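Local coordinates for protein lantibiotic dehydratase (Microbispora corallina, PDB 5EHK) that probably dehydrates serine and threonine residues of the NAI-107 lantibiotic precursor peptide in a tRNA-dependent reaction, at residues C213-L217 / I573-G577. Residues are numbered along the deposited sequence; the frame is centred on the assembly and turned at random.
Sequences CPSAL and IPRSG
Leu217 meets Ile573 end to end in the apolar part of this contact, and its two methyls reach different parts of 573-577. The CB of Leu217 points at that segment, and at CG the side chain forks. Leu217 CD1 meets Ile573 CD1 tip to tip at 3.6 Å. Leu217 CD2 turns to backbone and lies 3.7 Å from Gly577 N, with Arg575 O about as near. Ile573 presents this end because its CG1 stands anti to the backbone N (chi1 -174°); Ile573 CG1 also lies 4.0 Å from Ser215 OG.

Arg575 makes a second, separate approach. Its CB leads away from 213-217, yet bends at chi2 (48°) and chi3 (93°) bring the Arg575 guanidinium back to Cys213, whose O lies over one of its faces. Ile573 O lies in the guanidinium plane at its edge. No hydrogen bond joins the two segments; the 307 Å² buried between them includes the contacts of Leu217 with Ile573 and backbone, and the approach of the guanidinium to Cys213.

Trp443 touches Cys213 and forms a cation-pi pair with Arg575. The contact thus joins two loops of the N-terminal dehydratase region: one follows strand 208-212, the other links strand 566-572 to helix 577-580, where Ser576 is the N-cap and Pro574 packs on both that helix and helix 641-644.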
# COMPACT_ATOMS: atom_id res chain seq x y z
N CYS A 213 -11.89 18.58 19.29
CA CYS A 213 -10.62 18.98 19.92
C CYS A 213 -10.65 20.34 20.63
O CYS A 213 -10.14 21.34 20.11
CB CYS A 213 -9.52 19.00 18.87
SG CYS A 213 -9.43 17.48 17.96
N PRO A 214 -11.22 20.38 21.83
CA PRO A 214 -11.03 21.63 22.56
C PRO A 214 -9.60 21.68 23.13
O PRO A 214 -8.95 20.64 23.21
CB PRO A 214 -12.07 21.54 23.68
CG PRO A 214 -12.25 20.06 23.91
CD PRO A 214 -12.01 19.39 22.57
N SER A 215 -9.15 22.87 23.53
CA SER A 215 -7.84 23.05 24.15
C SER A 215 -7.89 22.67 25.62
O SER A 215 -8.68 23.23 26.40
CB SER A 215 -7.36 24.50 24.02
OG SER A 215 -6.05 24.66 24.55
N ALA A 216 -7.04 21.72 25.99
CA ALA A 216 -6.94 21.25 27.36
C ALA A 216 -5.85 21.98 28.15
O ALA A 216 -5.34 21.44 29.14
CB ALA A 216 -6.69 19.73 27.37
N LEU A 217 -5.49 23.20 27.74
CA LEU A 217 -4.24 23.81 28.20
C LEU A 217 -4.12 24.09 29.70
O LEU A 217 -3.17 23.65 30.35
CB LEU A 217 -3.89 25.03 27.38
CG LEU A 217 -3.13 24.67 26.09
CD1 LEU A 217 -2.69 25.94 25.36
CD2 LEU A 217 -1.94 23.72 26.28
N ILE A 573 -4.13 28.02 18.42
CA ILE A 573 -3.63 27.59 19.71
C ILE A 573 -2.97 26.22 19.60
O ILE A 573 -3.58 25.27 19.13
CB ILE A 573 -4.74 27.59 20.80
CG1 ILE A 573 -4.12 27.27 22.16
CG2 ILE A 573 -5.84 26.60 20.45
CD1 ILE A 573 -3.12 28.32 22.63
N PRO A 574 -1.70 26.12 19.98
CA PRO A 574 -1.09 24.79 19.81
C PRO A 574 -1.60 23.79 20.84
O PRO A 574 -2.09 24.20 21.89
CB PRO A 574 0.41 25.07 19.98
CG PRO A 574 0.57 26.56 19.69
CD PRO A 574 -0.69 27.18 20.21
N ARG A 575 -1.48 22.50 20.54
CA ARG A 575 -2.06 21.43 21.36
C ARG A 575 -1.27 21.25 22.65
O ARG A 575 -1.83 20.90 23.68
CB ARG A 575 -2.12 20.13 20.57
CG ARG A 575 -3.09 19.07 21.11
CD ARG A 575 -4.47 19.66 21.43
NE ARG A 575 -5.42 19.56 20.32
CZ ARG A 575 -5.74 20.56 19.48
NH1 ARG A 575 -5.20 21.78 19.59
NH2 ARG A 575 -6.62 20.31 18.52
N SER A 576 0.04 21.47 22.59
CA SER A 576 0.88 21.37 23.77
C SER A 576 1.37 22.74 24.26
O SER A 576 1.56 23.67 23.47
CB SER A 576 2.07 20.45 23.49
OG SER A 576 3.19 21.16 23.01
N GLY A 577 1.55 22.84 25.58
CA GLY A 577 1.97 24.07 26.23
C GLY A 577 3.40 24.46 25.89
O GLY A 577 3.79 25.63 26.04